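Local coordinates for protein polysialic acid O-acetyltransferase (Escherichia coli, PDB 3JQY) that transfers acetyl groups from acetyl-CoA to the capsular polymeric sialic acid, O-acetylating long polysialic acid chains, at residues K90-K102 and I108-T122. Residues are numbered along the deposited sequence; the frame is centred on the assembly and turned at random.
Sequences KNSKIKGDIVATK and IGRRTTIGAGFEVVT
Asp97 and Ile98 pair in parallel with Glu119 and Val120, the axes of strands 97-101 and 119-121 approaching to 4.8 Å at 11°, while Lys93 bridges Thr113 beyond a two-residue shift in register: successive coils of the left-handed beta-helix of the hexapeptide-repeat transferases. Asp97 N donates to Phe118 O (2.8 Å), and Val120 N reaches Asp97 O almost along the carbonyl direction. At the corner, Gly96, with no CB and a positive phi of 103°, lets the backbone turn and brings its CA 3.3 Å from Phe118 O as a CA-H...O contact. Branched aliphatics and Phe118 fill the interior, where apolar groups need no polar partner. Ile94 sends CG1 anti to its backbone N (chi1 -173°), and its CD1 packs 3.8 Å from Ile114 CD1; Ile98 meets Ile108 tip to tip. Ile94 CD1 and Ile98 CG1 both approach Phe118 CE2, oblique to the ring. Thr122 suits the strand end because its hydroxyl works both ways: OG1 donates to Val99 O (2.9 Å) and accepts from Thr101 N (2.9 Å). At the other end the aliphatic parts of Lys90 and Arg110 lie side by side, and Arg111 forms a salt bridge with Asp132. Backbone bonding thus joins the coils and apolar packing fills them, whereas charged groups keep to the outer surface.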
ATOM      1  N   LYS B  90      24.272 -11.928  14.431  1.00 10.87           N
ATOM      2  CA  LYS B  90      25.309 -11.879  13.402  1.00  9.60           C
ATOM      3  C   LYS B  90      24.842 -12.240  11.997  1.00 15.33           C
ATOM      4  O   LYS B  90      23.930 -13.054  11.814  1.00 11.86           O
ATOM      5  CB  LYS B  90      26.479 -12.789  13.799  1.00 17.24           C
ATOM      6  CG  LYS B  90      26.057 -14.214  14.101  1.00 18.29           C
ATOM      7  CD  LYS B  90      27.253 -15.170  14.113  1.00 29.41           C
ATOM      8  CE  LYS B  90      28.263 -14.808  15.190  1.00 45.75           C
ATOM      9  NZ  LYS B  90      29.423 -15.754  15.206  1.00 55.92           N
ATOM     10  N   ASN B  91      25.472 -11.602  11.015  1.00 12.70           N
ATOM     11  CA  ASN B  91      25.299 -11.920   9.600  1.00 12.15           C
ATOM     12  C   ASN B  91      23.929 -11.572   9.029  1.00 15.75           C
ATOM     13  O   ASN B  91      23.580 -11.997   7.932  1.00 16.15           O
ATOM     14  CB  ASN B  91      25.647 -13.380   9.336  1.00 14.92           C
ATOM     15  CG  ASN B  91      27.126 -13.651   9.492  1.00 24.20           C
ATOM     16  OD1 ASN B  91      27.940 -13.133   8.732  1.00 25.79           O
ATOM     17  ND2 ASN B  91      27.482 -14.454  10.486  1.00 27.74           N
ATOM     18  N   SER B  92      23.155 -10.796   9.770  1.00 13.24           N
ATOM     19  CA  SER B  92      21.871 -10.315   9.282  0.62 13.52           C
ATOM     20  C   SER B  92      22.068  -9.028   8.487  1.00 13.79           C
ATOM     21  O   SER B  92      23.129  -8.408   8.543  1.00 14.15           O
ATOM     22  CB  SER B  92      20.913 -10.070  10.449  0.62 12.88           C
ATOM     23  OG  SER B  92      21.491  -9.183  11.393  0.62 12.31           O
ATOM     24  N   LYS B  93      21.039  -8.624   7.753  1.00 11.99           N
ATOM     25  CA  LYS B  93      21.093  -7.389   6.985  1.00 11.24           C
ATOM     26  C   LYS B  93      19.817  -6.626   7.271  1.00 14.67           C
ATOM     27  O   LYS B  93      18.724  -7.159   7.081  1.00 15.26           O
ATOM     28  CB  LYS B  93      21.180  -7.686   5.488  1.00 14.79           C
ATOM     29  CG  LYS B  93      22.393  -8.516   5.088  1.00 18.50           C
ATOM     30  CD  LYS B  93      22.510  -8.575   3.573  1.00 22.90           C
ATOM     31  CE  LYS B  93      23.700  -9.407   3.140  1.00 30.77           C
ATOM     32  NZ  LYS B  93      23.828  -9.413   1.655  1.00 43.66           N
ATOM     33  N   ILE B  94      19.945  -5.385   7.728  1.00 10.86           N
ATOM     34  CA  ILE B  94      18.767  -4.657   8.191  1.00 10.21           C
ATOM     35  C   ILE B  94      18.742  -3.200   7.746  1.00 12.02           C
ATOM     36  O   ILE B  94      19.785  -2.546   7.598  1.00 13.14           O
ATOM     37  CB  ILE B  94      18.626  -4.745   9.725  1.00 15.12           C
ATOM     38  CG1 ILE B  94      17.301  -4.127  10.177  1.00 18.48           C
ATOM     39  CG2 ILE B  94      19.811  -4.087  10.401  1.00 16.02           C
ATOM     40  CD1 ILE B  94      16.846  -4.573  11.544  1.00 18.09           C
ATOM     41  N   LYS B  95      17.524  -2.725   7.499  1.00 14.07           N
ATOM     42  CA  LYS B  95      17.234  -1.339   7.182  1.00 12.16           C
ATOM     43  C   LYS B  95      15.933  -0.998   7.906  1.00 13.94           C
ATOM     44  O   LYS B  95      15.251  -1.890   8.403  1.00 15.16           O
ATOM     45  CB  LYS B  95      17.023  -1.174   5.672  1.00 14.26           C
ATOM     46  CG  LYS B  95      18.148  -1.758   4.831  1.00 15.87           C
ATOM     47  CD  LYS B  95      17.984  -1.432   3.357  1.00 24.14           C
ATOM     48  CE  LYS B  95      19.058  -2.133   2.538  1.00 24.11           C
ATOM     49  NZ  LYS B  95      19.378  -1.382   1.296  1.00 40.93           N
ATOM     50  N   GLY B  96      15.586   0.283   7.967  1.00 15.26           N
ATOM     51  CA  GLY B  96      14.294   0.678   8.499  1.00 11.73           C
ATOM     52  C   GLY B  96      14.277   1.245   9.904  1.00 14.60           C
ATOM     53  O   GLY B  96      15.281   1.754  10.407  1.00 16.63           O
ATOM     54  N   ASP B  97      13.112   1.160  10.535  1.00 14.36           N
ATOM     55  CA  ASP B  97      12.893   1.808  11.818  1.00 14.99           C
ATOM     56  C   ASP B  97      12.408   0.810  12.849  1.00 16.71           C
ATOM     57  O   ASP B  97      11.376   0.169  12.659  1.00 15.97           O
ATOM     58  CB  ASP B  97      11.853   2.914  11.665  1.00 12.44           C
ATOM     59  CG  ASP B  97      12.345   4.052  10.787  1.00 23.70           C
ATOM     60  OD1 ASP B  97      11.842   4.188   9.653  1.00 43.83           O
ATOM     61  OD2 ASP B  97      13.246   4.797  11.226  1.00 31.59           O
ATOM     62  N   ILE B  98      13.145   0.693  13.948  1.00 11.18           N
ATOM     63  CA  ILE B  98      12.725  -0.150  15.055  1.00 11.51           C
ATOM     64  C   ILE B  98      12.447   0.729  16.264  1.00 12.80           C
ATOM     65  O   ILE B  98      13.338   1.421  16.744  1.00 13.67           O
ATOM     66  CB  ILE B  98      13.815  -1.162  15.451  1.00 11.27           C
ATOM     67  CG1 ILE B  98      14.134  -2.103  14.282  1.00 14.42           C
ATOM     68  CG2 ILE B  98      13.376  -1.952  16.678  1.00 14.26           C
ATOM     69  CD1 ILE B  98      15.302  -3.043  14.572  1.00 18.33           C
ATOM     70  N   VAL B  99      11.214   0.705  16.753  1.00 13.35           N
ATOM     71  CA  VAL B  99      10.866   1.478  17.941  1.00 12.32           C
ATOM     72  C   VAL B  99      10.495   0.530  19.078  1.00 11.87           C
ATOM     73  O   VAL B  99       9.522  -0.222  18.975  1.00 14.36           O
ATOM     74  CB  VAL B  99       9.726   2.479  17.651  1.00 16.12           C
ATOM     75  CG1 VAL B  99       9.420   3.332  18.885  1.00 16.20           C
ATOM     76  CG2 VAL B  99      10.098   3.360  16.458  1.00 16.12           C
ATOM     77  N   ALA B 100      11.285   0.576  20.151  1.00 10.94           N
ATOM     78  CA  ALA B 100      11.089  -0.267  21.332  1.00  9.77           C
ATOM     79  C   ALA B 100      10.576   0.601  22.468  1.00 14.32           C
ATOM     80  O   ALA B 100      11.280   1.493  22.943  1.00 12.92           O
ATOM     81  CB  ALA B 100      12.401  -0.952  21.731  1.00  9.28           C
ATOM     82  N   THR B 101       9.350   0.336  22.901  1.00 12.17           N
ATOM     83  CA  THR B 101       8.624   1.276  23.747  1.00 12.56           C
ATOM     84  C   THR B 101       8.196   0.648  25.061  1.00 13.55           C
ATOM     85  O   THR B 101       7.582  -0.422  25.083  1.00 14.54           O
ATOM     86  CB  THR B 101       7.353   1.790  23.025  1.00 18.53           C
ATOM     87  OG1 THR B 101       7.722   2.512  21.844  1.00 20.25           O
ATOM     88  CG2 THR B 101       6.543   2.697  23.938  1.00 20.89           C
ATOM     89  N   LYS B 102       8.529   1.302  26.143  1.00 11.59           N
ATOM     90  CA  LYS B 102       8.062   0.919  27.445  1.00 17.05           C
ATOM     91  C   LYS B 102       8.277  -0.518  27.885  1.00 19.84           C
ATOM     92  O   LYS B 102       7.391  -1.175  28.383  1.00 19.63           O
ATOM     93  CB  LYS B 102       6.613   1.274  27.591  1.00 20.11           C
ATOM     94  CG  LYS B 102       6.384   2.730  27.625  1.00 29.63           C
ATOM     95  CD  LYS B 102       4.935   3.062  27.440  1.00 27.01           C
ATOM     96  CE  LYS B 102       4.705   4.412  27.787  1.00 42.68           C
ATOM     97  NZ  LYS B 102       4.311   5.228  26.699  1.00 40.59           N
ATOM     98  N   ILE B 108      16.224  -9.964  16.349  1.00 11.45           N
ATOM     99  CA  ILE B 108      16.320 -10.362  14.953  1.00  9.15           C
ATOM    100  C   ILE B 108      17.433 -11.399  14.813  1.00 12.06           C
ATOM    101  O   ILE B 108      18.576 -11.142  15.175  1.00 12.24           O
ATOM    102  CB  ILE B 108      16.601  -9.146  14.077  1.00  8.97           C
ATOM    103  CG1 ILE B 108      15.446  -8.138  14.218  1.00 16.37           C
ATOM    104  CG2 ILE B 108      16.802  -9.568  12.623  1.00 14.17           C
ATOM    105  CD1 ILE B 108      15.669  -6.834  13.497  1.00 26.02           C
ATOM    106  N   GLY B 109      17.084 -12.578  14.309  1.00 10.89           N
ATOM    107  CA  GLY B 109      17.987 -13.717  14.305  1.00 15.94           C
ATOM    108  C   GLY B 109      19.096 -13.672  13.265  1.00 13.25           C
ATOM    109  O   GLY B 109      19.193 -12.740  12.471  1.00 14.36           O
ATOM    110  N   ARG B 110      19.923 -14.713  13.267  1.00 10.54           N
ATOM    111  CA  ARG B 110      21.089 -14.799  12.394  1.00 13.46           C
ATOM    112  C   ARG B 110      20.737 -14.980  10.923  1.00 12.02           C
ATOM    113  O   ARG B 110      19.795 -15.700  10.585  1.00 12.03           O
ATOM    114  CB  ARG B 110      21.970 -15.976  12.834  1.00 15.34           C
ATOM    115  CG  ARG B 110      22.516 -15.831  14.233  1.00 12.54           C
ATOM    116  CD  ARG B 110      23.516 -16.939  14.551  1.00 27.23           C
ATOM    117  NE  ARG B 110      22.856 -18.193  14.893  1.00 34.27           N
ATOM    118  CZ  ARG B 110      22.533 -18.552  16.133  1.00 48.20           C
ATOM    119  NH1 ARG B 110      22.808 -17.749  17.153  1.00 46.20           N
ATOM    120  NH2 ARG B 110      21.935 -19.716  16.356  1.00 55.24           N
ATOM    121  N   ARG B 111      21.516 -14.333  10.057  1.00 12.97           N
ATOM    122  CA  ARG B 111      21.403 -14.515   8.612  1.00 14.68           C
ATOM    123  C   ARG B 111      20.036 -14.123   8.066  1.00 17.52           C
ATOM    124  O   ARG B 111      19.622 -14.594   7.010  1.00 17.10           O
ATOM    125  CB  ARG B 111      21.728 -15.963   8.220  1.00 14.47           C
ATOM    126  CG  ARG B 111      23.113 -16.425   8.680  1.00 16.13           C
ATOM    127  CD  ARG B 111      23.314 -17.919   8.461  1.00 19.70           C
ATOM    128  NE  ARG B 111      22.283 -18.716   9.128  1.00 19.41           N
ATOM    129  CZ  ARG B 111      22.376 -19.193  10.365  1.00 20.27           C
ATOM    130  NH1 ARG B 111      23.460 -18.965  11.102  1.00 19.50           N
ATOM    131  NH2 ARG B 111      21.377 -19.900  10.873  1.00 18.59           N
ATOM    132  N   THR B 112      19.336 -13.255   8.781  1.00 12.68           N
ATOM    133  CA  THR B 112      18.050 -12.769   8.310  1.00 11.78           C
ATOM    134  C   THR B 112      18.259 -11.487   7.505  1.00 11.18           C
ATOM    135  O   THR B 112      19.080 -10.646   7.871  1.00 14.58           O
ATOM    136  CB  THR B 112      17.099 -12.533   9.499  1.00 13.98           C
ATOM    137  OG1 THR B 112      16.537 -13.792   9.904  1.00 11.81           O
ATOM    138  CG2 THR B 112      15.986 -11.558   9.134  1.00 12.65           C
ATOM    139  N   THR B 113      17.539 -11.350   6.395  1.00 11.41           N
ATOM    140  CA  THR B 113      17.637 -10.149   5.571  1.00 10.71           C
ATOM    141  C   THR B 113      16.339  -9.365   5.609  1.00 13.19           C
ATOM    142  O   THR B 113      15.253  -9.942   5.562  1.00 11.82           O
ATOM    143  CB  THR B 113      18.021 -10.477   4.114  1.00 13.13           C
ATOM    144  OG1 THR B 113      17.004 -11.288   3.505  1.00 14.86           O
ATOM    145  CG2 THR B 113      19.338 -11.235   4.096  1.00 12.37           C
ATOM    146  N   ILE B 114      16.461  -8.047   5.720  1.00 10.93           N
ATOM    147  CA  ILE B 114      15.295  -7.188   5.876  1.00 10.69           C
ATOM    148  C   ILE B 114      15.397  -6.008   4.921  1.00 13.13           C
ATOM    149  O   ILE B 114      16.391  -5.275   4.917  1.00 14.67           O
ATOM    150  CB  ILE B 114      15.178  -6.673   7.321  1.00 12.49           C
ATOM    151  CG1 ILE B 114      14.926  -7.846   8.283  1.00 12.74           C
ATOM    152  CG2 ILE B 114      14.101  -5.607   7.416  1.00 13.04           C
ATOM    153  CD1 ILE B 114      15.145  -7.516   9.756  1.00 17.26           C
ATOM    154  N   GLY B 115      14.361  -5.835   4.108  1.00 13.88           N
ATOM    155  CA  GLY B 115      14.347  -4.798   3.090  1.00 13.36           C
ATOM    156  C   GLY B 115      13.997  -3.402   3.581  1.00 13.39           C
ATOM    157  O   GLY B 115      13.497  -3.213   4.691  1.00 13.98           O
ATOM    158  N   ALA B 116      14.253  -2.414   2.727  1.00 15.44           N
ATOM    159  CA  ALA B 116      13.961  -1.024   3.045  1.00 15.25           C
ATOM    160  C   ALA B 116      12.483  -0.838   3.368  1.00 14.68           C
ATOM    161  O   ALA B 116      11.627  -1.511   2.800  1.00 11.60           O
ATOM    162  CB  ALA B 116      14.374  -0.118   1.875  1.00 16.42           C
ATOM    163  N   GLY B 117      12.182   0.089   4.270  1.00 13.31           N
ATOM    164  CA  GLY B 117      10.803   0.380   4.608  1.00 10.71           C
ATOM    165  C   GLY B 117      10.303  -0.436   5.784  1.00 11.39           C
ATOM    166  O   GLY B 117       9.134  -0.363   6.143  1.00 14.30           O
ATOM    167  N   PHE B 118      11.196  -1.210   6.385  1.00 11.75           N
ATOM    168  CA  PHE B 118      10.879  -2.003   7.576  1.00  8.94           C
ATOM    169  C   PHE B 118      10.476  -1.100   8.739  1.00  9.84           C
ATOM    170  O   PHE B 118      11.120  -0.077   8.982  1.00 13.56           O
ATOM    171  CB  PHE B 118      12.114  -2.816   7.945  1.00  9.78           C
ATOM    172  CG  PHE B 118      11.911  -3.790   9.075  1.00 10.44           C
ATOM    173  CD1 PHE B 118      10.992  -4.817   8.972  1.00 10.76           C
ATOM    174  CD2 PHE B 118      12.699  -3.708  10.218  1.00  9.70           C
ATOM    175  CE1 PHE B 118      10.840  -5.739  10.004  1.00 10.29           C
ATOM    176  CE2 PHE B 118      12.553  -4.617  11.250  1.00 13.63           C
ATOM    177  CZ  PHE B 118      11.622  -5.632  11.145  1.00 12.42           C
ATOM    178  N   GLU B 119       9.403  -1.463   9.445  1.00 11.43           N
ATOM    179  CA  GLU B 119       9.000  -0.747  10.663  1.00 12.45           C
ATOM    180  C   GLU B 119       8.596  -1.735  11.744  1.00 12.12           C
ATOM    181  O   GLU B 119       7.843  -2.673  11.475  1.00 11.59           O
ATOM    182  CB  GLU B 119       7.790   0.169  10.416  1.00 14.36           C
ATOM    183  CG  GLU B 119       7.839   1.066   9.187  1.00 23.46           C
ATOM    184  CD  GLU B 119       6.525   1.820   8.982  1.00 32.41           C
ATOM    185  OE1 GLU B 119       5.766   1.965   9.969  1.00 23.05           O
ATOM    186  OE2 GLU B 119       6.249   2.262   7.839  1.00 21.60           O
ATOM    187  N   VAL B 120       9.076  -1.521  12.969  1.00 11.61           N
ATOM    188  CA  VAL B 120       8.575  -2.267  14.124  1.00 12.97           C
ATOM    189  C   VAL B 120       7.940  -1.317  15.132  1.00 11.84           C
ATOM    190  O   VAL B 120       8.547  -0.311  15.505  1.00 13.26           O
ATOM    191  CB  VAL B 120       9.686  -3.066  14.830  1.00 12.83           C
ATOM    192  CG1 VAL B 120       9.132  -3.720  16.096  1.00 12.50           C
ATOM    193  CG2 VAL B 120      10.259  -4.118  13.888  1.00 11.08           C
ATOM    194  N   VAL B 121       6.718  -1.642  15.561  1.00  8.22           N
ATOM    195  CA  VAL B 121       5.981  -0.844  16.540  1.00 12.29           C
ATOM    196  C   VAL B 121       5.687  -1.719  17.759  1.00 13.90           C
ATOM    197  O   VAL B 121       5.150  -2.809  17.614  1.00 14.24           O
ATOM    198  CB  VAL B 121       4.629  -0.380  15.956  1.00 13.16           C
ATOM    199  CG1 VAL B 121       3.898   0.525  16.941  1.00 20.01           C
ATOM    200  CG2 VAL B 121       4.831   0.311  14.614  1.00 20.98           C
ATOM    201  N   THR B 122       6.018  -1.240  18.957  1.00 14.56           N
ATOM    202  CA  THR B 122       5.778  -2.022  20.168  1.00 12.13           C
ATOM    203  C   THR B 122       5.147  -1.191  21.280  1.00 16.24           C
ATOM    204  O   THR B 122       5.019   0.027  21.168  1.00 14.90           O
ATOM    205  CB  THR B 122       7.095  -2.580  20.741  1.00 17.00           C
ATOM    206  OG1 THR B 122       7.977  -1.489  21.037  1.00 15.79           O
ATOM    207  CG2 THR B 122       7.775  -3.514  19.753  1.00 14.93           C
TER
HETATM  208  O   HOH W   1      25.874 -17.156  11.149  1.00 27.11           O
HETATM  209  O   HOH W   2      11.171   2.313   7.576  1.00 18.51           O
HETATM  210  O   HOH W   3       6.869   1.581  19.185  1.00 23.90           O